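Local coordinates for peroxiredoxin (PDB 6KHX), which probably reduces hydrogen peroxide and related peroxides as a typical 2-Cys peroxiredoxin, an antioxidant thiol peroxidase of the thioredoxin fold, at residues D28-K33 with D67-G72; E52-Q57 with T87-G92; L173-F176 with G180-C183. All coordinates share one frame; numbering follows the deposited sequence.

Contact 1 (D28-K33 with D67-G72); sequences DQFKGK and DVAVVG
Phe30 lays one face of its ring over the methyl group of Ala69, and this overlap carries the contact. Ala69 CB stands 3.8 Å from the centroid of the Phe30 ring and 23° off its normal, a CH-pi contact displaced toward the CE1 side of the rim, where Phe30 CE1 and Ala69 CB are 3.5 Å apart. The opposite face of the ring is covered from within its own turn: Gln29 CG sits 3.6 Å above the Phe30 ring plane, over its centre, so the phenyl group is held between an alkyl chain and a methyl. With CG anti to the carbonyl carbon (chi1 -54°), Phe30 carries its ring from the 3-10 turn to Ala69 on the strand. Farther along the strand, Val71 meets the other flank of the ring obliquely through CG2, the branch beside its backbone N, at 4.2 Å from Phe30 CE2.

The contact illustrates how one aromatic can join a loop to a strand: between 28-33 and 67-72 the touching surfaces are essentially apolar. The loop braces itself, since Lys33 N bonds to Phe30 O at 2.8 Å and Lys31 N to Asp28 O at 3.0 Å, which fixes the turn from which the ring projects. At the other end Lys33 O merely passes Asp67 OD2 at 4.1 Å. Asp67, with positive phi, is the C-prime residue of a Schellman motif that ends the preceding helix and turns the chain into strand 68-74.

Phe30 also touches Phe25 of strand 24-25 and Val36 of strand 35-40. Strand 68-74 pairs with strand 35-40, and while Ala69 and Val71 face the 28-33 turn, Val68 and Val70 point to the other side of the sheet, where both touch Phe63 and Val70 also packs on Leu60, of helix 60-65.

Contact 2 (E52-Q57 with T87-G92); sequences ELIGFQ and TPRDQG
With CG anti to the carbonyl carbon (chi1 -57°) and the chain extended from CG to NE, Arg89 reaches out of its 3-10 turn and across Ile54, whose two branches divide the work. Ile54 CG2, anti to its own backbone N, lies over one face of the guanidinium, offset toward the rim and 3.3 Å from Arg89 NH1. Ile54 CD1 rests against the aliphatic shaft, 3.7 Å from Arg89 CD. Gln57 CG adds a looser, oblique touch, 4.2 Å from Arg89 NH2. The contact is apolar on this face, and the polar rim is served from outside it: Glu58 forms a salt bridge with NH1, and Gln95 O accepts from NE. Were Arg89 cut back to an alanine, the Ile54 flank is likely to lose its cover, and the Glu58 carboxylate and Gln95 carbonyl this partner. Leu205 of the second subunit also packs on Ile54, so the C-terminal region of the partner reaches the same spot. Helix 48-58 is the helix that in peroxiredoxins carries the peroxidatic site at its start; the loop reaching Gly92 probably corresponds to the start of the GGLG region of sensitive 2-Cys relatives.

Contact 3 (L173-F176 with G180-C183); sequences LQHF and GEVC
His175 donates from NE2 to Glu181 OE1 at 2.7 Å, fairly straight, with 157° at the hydrogen. The carboxylate oxygen lies close to the imidazole plane and is met on its anti side, while ring and carboxylate planes are turned 32° against each other. Because CG of His175 stands anti to the backbone N (chi1 -175°), the ring swings out from the flank of the helix, toward the returning chain, where the extended Glu181 side chain comes across to it. The carboxylate would probably stabilise a protonated imidazole.

Beside it runs a backbone bond, Gly180 N to Phe176 O at 2.9 Å. Gly180 is the first residue past the helix to leave helical angles, and its positive phi swings the chain back along the last turns. That return places Glu181 O against Phe176: it lies 3.4 Å from Phe176 CA, in a CA-H...O contact, and also sits at the edge of the phenyl ring, 3.4 Å from Phe176 CD1.

Farther out the contacts become apolar. Val182 lies alongside Phe176, with Val182 CG1 3.9 Å from Phe176 CE1. Cys183 brings SG obliquely to His175, 4.1 Å from His175 CD2. Tyr179 and Trp187 also meet the imidazole ring, and from the second subunit Val48 packs on Val182 and Pro158 on Phe176.

As a worked example, this is a chain that reverses at the C-terminus of a helix and runs back along it, a glycine making the turn and a His-carboxylate bond closing it. Cys183 probably corresponds to the resolving cysteine of typical 2-Cys peroxiredoxins, and the backbone hydrogen bonds of Cys183 to the second subunit are consistent with that dimeric site.

From the N terminus, the turn at 28-33 opens contact 1, and before strand 68-74 closes it, helix 48-58 has already opened contact 2, which closes at 87-92. The two therefore cross, and they touch where Val70 CG1 meets Phe56 CD1 at 3.7 Å, so the central sheet is bound to a turn on one side and to a helix on the other. Contact 3 follows in series as a short closure at the end of helix 163-179, touching contact 1 through Val68 and Gln174. Contacts 2 and 3 lie on opposite sides of the chain's centre, nearest atoms about 13 Å apart, yet both reach the second subunit.

Contact 1 (D28-K33 with D67-G72)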
ATOM      1  N   ASP B  28      39.348 -10.265  -1.962  1.00 38.47           N
ATOM      2  CA  ASP B  28      39.431 -10.597  -3.382  1.00 39.78           C
ATOM      3  C   ASP B  28      40.813 -11.123  -3.744  1.00 42.34           C
ATOM      4  O   ASP B  28      40.940 -12.082  -4.516  1.00 43.22           O
ATOM      5  CB  ASP B  28      39.097  -9.367  -4.227  1.00 37.59           C
ATOM      6  CG  ASP B  28      37.615  -9.048  -4.238  1.00 50.09           C
ATOM      7  OD1 ASP B  28      36.816  -9.875  -3.742  1.00 50.34           O
ATOM      8  OD2 ASP B  28      37.249  -7.957  -4.731  1.00 53.53           O
ATOM      9  N   GLN B  29      41.860 -10.502  -3.187  1.00 33.74           N
ATOM     10  CA  GLN B  29      43.234 -10.859  -3.523  1.00 32.71           C
ATOM     11  C   GLN B  29      43.523 -12.336  -3.291  1.00 36.24           C
ATOM     12  O   GLN B  29      44.416 -12.896  -3.935  1.00 39.76           O
ATOM     13  CB  GLN B  29      44.203 -10.006  -2.709  1.00 35.15           C
ATOM     14  CG  GLN B  29      44.027 -10.156  -1.213  1.00 33.51           C
ATOM     15  CD  GLN B  29      44.885  -9.196  -0.436  1.00 36.99           C
ATOM     16  OE1 GLN B  29      46.114  -9.292  -0.447  1.00 44.44           O
ATOM     17  NE2 GLN B  29      44.246  -8.239   0.225  1.00 37.74           N
ATOM     18  N   PHE B  30      42.800 -12.981  -2.376  1.00 34.56           N
ATOM     19  CA  PHE B  30      43.077 -14.373  -2.050  1.00 38.76           C
ATOM     20  C   PHE B  30      42.293 -15.356  -2.900  1.00 36.32           C
ATOM     21  O   PHE B  30      42.626 -16.549  -2.897  1.00 36.52           O
ATOM     22  CB  PHE B  30      42.785 -14.649  -0.566  1.00 36.07           C
ATOM     23  CG  PHE B  30      43.500 -13.721   0.366  1.00 35.21           C
ATOM     24  CD1 PHE B  30      44.884 -13.715   0.427  1.00 36.39           C
ATOM     25  CD2 PHE B  30      42.790 -12.846   1.175  1.00 34.52           C
ATOM     26  CE1 PHE B  30      45.553 -12.852   1.281  1.00 37.35           C
ATOM     27  CE2 PHE B  30      43.448 -11.983   2.030  1.00 35.83           C
ATOM     28  CZ  PHE B  30      44.833 -11.984   2.084  1.00 37.97           C
ATOM     29  N   LYS B  31      41.277 -14.895  -3.630  1.00 37.25           N
ATOM     30  CA  LYS B  31      40.459 -15.811  -4.414  1.00 36.98           C
ATOM     31  C   LYS B  31      41.318 -16.545  -5.432  1.00 38.76           C
ATOM     32  O   LYS B  31      42.102 -15.931  -6.162  1.00 42.55           O
ATOM     33  CB  LYS B  31      39.327 -15.065  -5.115  1.00 37.54           C
ATOM     34  CG  LYS B  31      38.161 -14.694  -4.217  1.00 39.67           C
ATOM     35  CD  LYS B  31      36.901 -14.454  -5.045  1.00 37.18           C
ATOM     36  CE  LYS B  31      35.921 -13.556  -4.307  1.00 44.40           C
ATOM     37  NZ  LYS B  31      34.747 -13.216  -5.148  1.00 45.24           N
ATOM     38  N   GLY B  32      41.194 -17.869  -5.449  1.00 34.58           N
ATOM     39  CA  GLY B  32      41.989 -18.694  -6.320  1.00 31.72           C
ATOM     40  C   GLY B  32      43.413 -18.916  -5.863  1.00 38.89           C
ATOM     41  O   GLY B  32      44.139 -19.671  -6.516  1.00 43.58           O
ATOM     42  N   LYS B  33      43.837 -18.295  -4.762  1.00 40.76           N
ATOM     43  CA  LYS B  33      45.222 -18.377  -4.314  1.00 38.33           C
ATOM     44  C   LYS B  33      45.360 -18.926  -2.903  1.00 38.68           C
ATOM     45  O   LYS B  33      46.185 -19.818  -2.674  1.00 38.79           O
ATOM     46  CB  LYS B  33      45.890 -16.995  -4.390  1.00 37.93           C
ATOM     47  CG  LYS B  33      45.804 -16.315  -5.745  1.00 46.12           C
ATOM     48  CD  LYS B  33      46.562 -14.997  -5.723  1.00 51.20           C
ATOM     49  CE  LYS B  33      46.446 -14.248  -7.036  1.00 57.89           C
ATOM     50  NZ  LYS B  33      47.074 -12.897  -6.930  1.00 61.39           N
ATOM     51  N   ASP B  67      48.649 -22.585   3.104  1.00 40.40           N
ATOM     52  CA  ASP B  67      48.108 -21.651   2.113  1.00 41.80           C
ATOM     53  C   ASP B  67      46.878 -20.928   2.655  1.00 41.70           C
ATOM     54  O   ASP B  67      45.886 -20.722   1.948  1.00 36.34           O
ATOM     55  CB  ASP B  67      47.791 -22.348   0.789  1.00 45.12           C
ATOM     56  CG  ASP B  67      48.919 -22.229  -0.208  1.00 54.14           C
ATOM     57  OD1 ASP B  67      49.980 -21.681   0.165  1.00 56.99           O
ATOM     58  OD2 ASP B  67      48.742 -22.675  -1.363  1.00 72.57           O
ATOM     59  N   VAL B  68      46.943 -20.554   3.929  1.00 39.18           N
ATOM     60  CA  VAL B  68      45.854 -19.883   4.619  1.00 33.64           C
ATOM     61  C   VAL B  68      46.354 -18.504   5.003  1.00 30.26           C
ATOM     62  O   VAL B  68      47.406 -18.372   5.637  1.00 31.86           O
ATOM     63  CB  VAL B  68      45.384 -20.660   5.858  1.00 34.66           C
ATOM     64  CG1 VAL B  68      44.354 -19.847   6.618  1.00 33.46           C
ATOM     65  CG2 VAL B  68      44.820 -22.011   5.458  1.00 31.82           C
ATOM     66  N   ALA B  69      45.632 -17.480   4.574  1.00 33.65           N
ATOM     67  CA  ALA B  69      45.881 -16.119   5.004  1.00 29.32           C
ATOM     68  C   ALA B  69      45.065 -15.860   6.260  1.00 32.08           C
ATOM     69  O   ALA B  69      43.870 -16.174   6.302  1.00 36.94           O
ATOM     70  CB  ALA B  69      45.502 -15.135   3.901  1.00 22.37           C
ATOM     71  N   VAL B  70      45.709 -15.311   7.284  1.00 32.16           N
ATOM     72  CA  VAL B  70      45.040 -14.972   8.534  1.00 36.80           C
ATOM     73  C   VAL B  70      44.711 -13.487   8.502  1.00 39.02           C
ATOM     74  O   VAL B  70      45.595 -12.652   8.259  1.00 37.85           O
ATOM     75  CB  VAL B  70      45.915 -15.328   9.746  1.00 33.20           C
ATOM     76  CG1 VAL B  70      45.266 -14.846  11.030  1.00 38.13           C
ATOM     77  CG2 VAL B  70      46.153 -16.814   9.788  1.00 35.41           C
ATOM     78  N   VAL B  71      43.440 -13.153   8.735  1.00 30.72           N
ATOM     79  CA  VAL B  71      42.971 -11.772   8.701  1.00 31.04           C
ATOM     80  C   VAL B  71      42.121 -11.532   9.938  1.00 32.53           C
ATOM     81  O   VAL B  71      41.155 -12.266  10.181  1.00 32.74           O
ATOM     82  CB  VAL B  71      42.158 -11.462   7.428  1.00 31.34           C
ATOM     83  CG1 VAL B  71      41.721 -10.004   7.412  1.00 24.96           C
ATOM     84  CG2 VAL B  71      42.938 -11.801   6.169  1.00 21.49           C
ATOM     85  N   GLY B  72      42.487 -10.517  10.722  1.00 33.44           N
ATOM     86  CA  GLY B  72      41.682 -10.074  11.838  1.00 32.98           C
ATOM     87  C   GLY B  72      40.889  -8.823  11.496  1.00 32.72           C
ATOM     88  O   GLY B  72      41.225  -8.080  10.578  1.00 29.75           O
TER

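Contact 2 (E52-Q57 with T87-G92)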
ATOM      1  N   GLU B  52      44.375 -13.275  21.561  1.00 44.21           N
ATOM      2  CA  GLU B  52      44.021 -13.966  20.323  1.00 39.93           C
ATOM      3  C   GLU B  52      44.862 -13.465  19.153  1.00 40.39           C
ATOM      4  O   GLU B  52      45.371 -14.265  18.355  1.00 39.58           O
ATOM      5  CB  GLU B  52      42.526 -13.802  20.042  1.00 35.82           C
ATOM      6  CG  GLU B  52      41.649 -14.360  21.157  1.00 37.64           C
ATOM      7  CD  GLU B  52      40.168 -14.332  20.826  1.00 39.67           C
ATOM      8  OE1 GLU B  52      39.573 -15.420  20.658  1.00 37.14           O
ATOM      9  OE2 GLU B  52      39.604 -13.220  20.728  1.00 37.57           O
ATOM     10  N   LEU B  53      45.047 -12.146  19.050  1.00 34.73           N
ATOM     11  CA  LEU B  53      45.822 -11.601  17.939  1.00 37.95           C
ATOM     12  C   LEU B  53      47.281 -12.054  17.998  1.00 46.15           C
ATOM     13  O   LEU B  53      47.864 -12.465  16.982  1.00 44.81           O
ATOM     14  CB  LEU B  53      45.721 -10.075  17.929  1.00 38.19           C
ATOM     15  CG  LEU B  53      44.407  -9.491  17.390  1.00 43.08           C
ATOM     16  CD1 LEU B  53      43.985  -8.224  18.131  1.00 34.72           C
ATOM     17  CD2 LEU B  53      44.525  -9.216  15.896  1.00 42.76           C
ATOM     18  N   ILE B  54      47.886 -11.992  19.188  1.00 47.37           N
ATOM     19  CA  ILE B  54      49.275 -12.408  19.347  1.00 44.16           C
ATOM     20  C   ILE B  54      49.424 -13.902  19.092  1.00 45.44           C
ATOM     21  O   ILE B  54      50.376 -14.336  18.433  1.00 41.71           O
ATOM     22  CB  ILE B  54      49.798 -12.006  20.736  1.00 43.28           C
ATOM     23  CG1 ILE B  54      49.917 -10.487  20.823  1.00 38.95           C
ATOM     24  CG2 ILE B  54      51.151 -12.646  20.994  1.00 43.52           C
ATOM     25  CD1 ILE B  54      50.075  -9.969  22.231  1.00 45.86           C
ATOM     26  N   GLY B  55      48.495 -14.716  19.603  1.00 41.20           N
ATOM     27  CA  GLY B  55      48.575 -16.142  19.351  1.00 39.45           C
ATOM     28  C   GLY B  55      48.483 -16.479  17.875  1.00 47.03           C
ATOM     29  O   GLY B  55      49.212 -17.344  17.381  1.00 51.03           O
ATOM     30  N   PHE B  56      47.601 -15.788  17.142  1.00 45.90           N
ATOM     31  CA  PHE B  56      47.548 -15.988  15.695  1.00 41.45           C
ATOM     32  C   PHE B  56      48.863 -15.584  15.040  1.00 42.78           C
ATOM     33  O   PHE B  56      49.289 -16.197  14.053  1.00 41.82           O
ATOM     34  CB  PHE B  56      46.382 -15.209  15.082  1.00 44.43           C
ATOM     35  CG  PHE B  56      45.114 -16.012  14.961  1.00 38.76           C
ATOM     36  CD1 PHE B  56      45.011 -17.036  14.036  1.00 36.05           C
ATOM     37  CD2 PHE B  56      44.015 -15.720  15.754  1.00 32.99           C
ATOM     38  CE1 PHE B  56      43.847 -17.775  13.925  1.00 31.45           C
ATOM     39  CE2 PHE B  56      42.852 -16.450  15.641  1.00 28.78           C
ATOM     40  CZ  PHE B  56      42.767 -17.478  14.724  1.00 29.20           C
ATOM     41  N   GLN B  57      49.512 -14.538  15.560  1.00 45.83           N
ATOM     42  CA  GLN B  57      50.837 -14.185  15.052  1.00 41.96           C
ATOM     43  C   GLN B  57      51.843 -15.307  15.296  1.00 48.01           C
ATOM     44  O   GLN B  57      52.672 -15.605  14.429  1.00 48.52           O
ATOM     45  CB  GLN B  57      51.322 -12.888  15.689  1.00 41.23           C
ATOM     46  CG  GLN B  57      52.710 -12.464  15.240  1.00 47.07           C
ATOM     47  CD  GLN B  57      52.784 -12.139  13.758  1.00 46.99           C
ATOM     48  OE1 GLN B  57      51.871 -11.534  13.194  1.00 45.88           O
ATOM     49  NE2 GLN B  57      53.884 -12.523  13.123  1.00 42.21           N
ATOM     50  N   THR B  87      52.254  -0.624  20.407  1.00 48.07           N
ATOM     51  CA  THR B  87      52.292  -0.682  21.861  1.00 49.46           C
ATOM     52  C   THR B  87      52.894  -2.010  22.289  1.00 57.35           C
ATOM     53  O   THR B  87      52.415  -3.062  21.845  1.00 53.34           O
ATOM     54  CB  THR B  87      50.888  -0.532  22.454  1.00 45.08           C
ATOM     55  OG1 THR B  87      50.340   0.732  22.073  1.00 44.85           O
ATOM     56  CG2 THR B  87      50.937  -0.616  23.976  1.00 46.30           C
ATOM     57  N   PRO B  88      53.921  -2.017  23.145  1.00 59.83           N
ATOM     58  CA  PRO B  88      54.556  -3.287  23.521  1.00 54.96           C
ATOM     59  C   PRO B  88      53.601  -4.206  24.269  1.00 55.26           C
ATOM     60  O   PRO B  88      52.706  -3.760  24.992  1.00 57.44           O
ATOM     61  CB  PRO B  88      55.733  -2.850  24.406  1.00 56.06           C
ATOM     62  CG  PRO B  88      55.381  -1.484  24.869  1.00 57.31           C
ATOM     63  CD  PRO B  88      54.599  -0.860  23.755  1.00 53.42           C
ATOM     64  N   ARG B  89      53.806  -5.514  24.075  1.00 52.71           N
ATOM     65  CA  ARG B  89      52.886  -6.512  24.619  1.00 52.03           C
ATOM     66  C   ARG B  89      52.831  -6.449  26.139  1.00 57.59           C
ATOM     67  O   ARG B  89      51.765  -6.643  26.737  1.00 57.15           O
ATOM     68  CB  ARG B  89      53.307  -7.909  24.165  1.00 50.05           C
ATOM     69  CG  ARG B  89      53.388  -8.056  22.665  1.00 50.66           C
ATOM     70  CD  ARG B  89      53.734  -9.469  22.248  1.00 49.31           C
ATOM     71  NE  ARG B  89      53.821  -9.561  20.793  1.00 52.85           N
ATOM     72  CZ  ARG B  89      54.104 -10.673  20.120  1.00 59.32           C
ATOM     73  NH1 ARG B  89      54.338 -11.809  20.768  1.00 60.83           N
ATOM     74  NH2 ARG B  89      54.160 -10.644  18.793  1.00 54.86           N
ATOM     75  N   ASP B  90      53.966  -6.169  26.786  1.00 61.15           N
ATOM     76  CA  ASP B  90      53.995  -6.093  28.242  1.00 59.51           C
ATOM     77  C   ASP B  90      53.209  -4.905  28.779  1.00 57.20           C
ATOM     78  O   ASP B  90      53.032  -4.797  29.997  1.00 58.47           O
ATOM     79  CB  ASP B  90      55.449  -6.060  28.732  1.00 64.55           C
ATOM     80  CG  ASP B  90      56.284  -4.992  28.039  1.00 72.29           C
ATOM     81  OD1 ASP B  90      56.040  -3.786  28.267  1.00 73.41           O
ATOM     82  OD2 ASP B  90      57.190  -5.367  27.258  1.00 76.08           O
ATOM     83  N   GLN B  91      52.715  -4.036  27.901  1.00 58.84           N
ATOM     84  CA  GLN B  91      51.829  -2.942  28.270  1.00 63.77           C
ATOM     85  C   GLN B  91      50.414  -3.161  27.753  1.00 55.75           C
ATOM     86  O   GLN B  91      49.612  -2.222  27.748  1.00 58.69           O
ATOM     87  CB  GLN B  91      52.388  -1.626  27.730  1.00 60.10           C
ATOM     88  CG  GLN B  91      53.746  -1.266  28.298  1.00 64.17           C
ATOM     89  CD  GLN B  91      54.247   0.067  27.794  1.00 70.51           C
ATOM     90  OE1 GLN B  91      55.438   0.229  27.515  1.00 70.72           O
ATOM     91  NE2 GLN B  91      53.342   1.031  27.664  1.00 72.08           N
ATOM     92  N   GLY B  92      50.090  -4.380  27.334  1.00 54.33           N
ATOM     93  CA  GLY B  92      48.796  -4.696  26.768  1.00 54.45           C
ATOM     94  C   GLY B  92      48.697  -4.546  25.266  1.00 50.35           C
ATOM     95  O   GLY B  92      47.606  -4.725  24.715  1.00 54.93           O
TER

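Contact 3 (L173-F176 with G180-C183)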
ATOM      1  N   LEU B 173      39.072 -29.478   5.842  1.00 31.07           N
ATOM      2  CA  LEU B 173      38.613 -28.954   4.560  1.00 34.89           C
ATOM      3  C   LEU B 173      39.569 -29.348   3.441  1.00 37.25           C
ATOM      4  O   LEU B 173      39.141 -29.808   2.374  1.00 33.43           O
ATOM      5  CB  LEU B 173      38.464 -27.434   4.620  1.00 32.11           C
ATOM      6  CG  LEU B 173      38.194 -26.808   3.244  1.00 32.18           C
ATOM      7  CD1 LEU B 173      36.863 -27.289   2.711  1.00 26.09           C
ATOM      8  CD2 LEU B 173      38.247 -25.283   3.264  1.00 34.23           C
ATOM      9  N   GLN B 174      40.874 -29.190   3.678  1.00 34.73           N
ATOM     10  CA  GLN B 174      41.854 -29.510   2.645  1.00 33.67           C
ATOM     11  C   GLN B 174      41.877 -31.006   2.350  1.00 37.31           C
ATOM     12  O   GLN B 174      42.031 -31.413   1.192  1.00 38.30           O
ATOM     13  CB  GLN B 174      43.236 -29.012   3.064  1.00 32.21           C
ATOM     14  CG  GLN B 174      43.371 -27.496   2.985  1.00 32.15           C
ATOM     15  CD  GLN B 174      44.694 -26.987   3.521  1.00 34.55           C
ATOM     16  OE1 GLN B 174      45.480 -27.744   4.091  1.00 43.94           O
ATOM     17  NE2 GLN B 174      44.953 -25.697   3.329  1.00 33.60           N
ATOM     18  N   HIS B 175      41.702 -31.842   3.375  1.00 34.12           N
ATOM     19  CA  HIS B 175      41.647 -33.279   3.137  1.00 35.79           C
ATOM     20  C   HIS B 175      40.445 -33.653   2.286  1.00 37.92           C
ATOM     21  O   HIS B 175      40.564 -34.450   1.346  1.00 40.07           O
ATOM     22  CB  HIS B 175      41.616 -34.039   4.461  1.00 36.96           C
ATOM     23  CG  HIS B 175      41.672 -35.522   4.290  1.00 36.88           C
ATOM     24  ND1 HIS B 175      42.851 -36.232   4.362  1.00 37.76           N
ATOM     25  CD2 HIS B 175      40.702 -36.429   4.031  1.00 39.99           C
ATOM     26  CE1 HIS B 175      42.603 -37.513   4.162  1.00 43.76           C
ATOM     27  NE2 HIS B 175      41.306 -37.660   3.957  1.00 39.73           N
ATOM     28  N   PHE B 176      39.273 -33.089   2.592  1.00 40.58           N
ATOM     29  CA  PHE B 176      38.101 -33.391   1.775  1.00 37.73           C
ATOM     30  C   PHE B 176      38.295 -32.900   0.347  1.00 34.80           C
ATOM     31  O   PHE B 176      37.878 -33.562  -0.611  1.00 36.68           O
ATOM     32  CB  PHE B 176      36.842 -32.769   2.383  1.00 34.37           C
ATOM     33  CG  PHE B 176      35.633 -32.878   1.495  1.00 28.16           C
ATOM     34  CD1 PHE B 176      34.961 -34.080   1.368  1.00 28.25           C
ATOM     35  CD2 PHE B 176      35.182 -31.786   0.775  1.00 27.66           C
ATOM     36  CE1 PHE B 176      33.853 -34.191   0.549  1.00 28.45           C
ATOM     37  CE2 PHE B 176      34.070 -31.889  -0.053  1.00 24.30           C
ATOM     38  CZ  PHE B 176      33.408 -33.094  -0.165  1.00 24.62           C
ATOM     39  N   GLY B 180      38.464 -36.263  -1.439  1.00 40.06           N
ATOM     40  CA  GLY B 180      37.041 -36.532  -1.482  1.00 33.68           C
ATOM     41  C   GLY B 180      36.509 -37.346  -0.326  1.00 36.36           C
ATOM     42  O   GLY B 180      35.355 -37.787  -0.373  1.00 40.86           O
ATOM     43  N   GLU B 181      37.323 -37.575   0.699  1.00 39.19           N
ATOM     44  CA  GLU B 181      36.901 -38.283   1.898  1.00 40.71           C
ATOM     45  C   GLU B 181      36.326 -37.292   2.903  1.00 38.75           C
ATOM     46  O   GLU B 181      36.906 -36.226   3.134  1.00 36.57           O
ATOM     47  CB  GLU B 181      38.086 -39.026   2.516  1.00 45.13           C
ATOM     48  CG  GLU B 181      38.678 -40.126   1.645  1.00 45.02           C
ATOM     49  CD  GLU B 181      39.940 -40.734   2.240  1.00 46.10           C
ATOM     50  OE1 GLU B 181      40.583 -40.078   3.085  1.00 45.01           O
ATOM     51  OE2 GLU B 181      40.291 -41.872   1.865  1.00 59.73           O
ATOM     52  N   VAL B 182      35.191 -37.637   3.496  1.00 34.70           N
ATOM     53  CA  VAL B 182      34.621 -36.784   4.530  1.00 37.44           C
ATOM     54  C   VAL B 182      35.331 -37.077   5.846  1.00 37.60           C
ATOM     55  O   VAL B 182      35.771 -38.203   6.106  1.00 37.39           O
ATOM     56  CB  VAL B 182      33.094 -36.979   4.631  1.00 32.83           C
ATOM     57  CG1 VAL B 182      32.435 -36.561   3.331  1.00 37.09           C
ATOM     58  CG2 VAL B 182      32.744 -38.419   4.955  1.00 33.43           C
ATOM     59  N   CYS B 183      35.458 -36.051   6.687  1.00 35.21           N
ATOM     60  CA  CYS B 183      36.239 -36.167   7.912  1.00 37.36           C
ATOM     61  C   CYS B 183      35.320 -36.417   9.094  1.00 40.26           C
ATOM     62  O   CYS B 183      34.442 -35.583   9.373  1.00 42.19           O
ATOM     63  CB  CYS B 183      37.067 -34.909   8.134  1.00 36.85           C
ATOM     64  SG  CYS B 183      38.289 -34.652   6.826  1.00 41.53           S
TER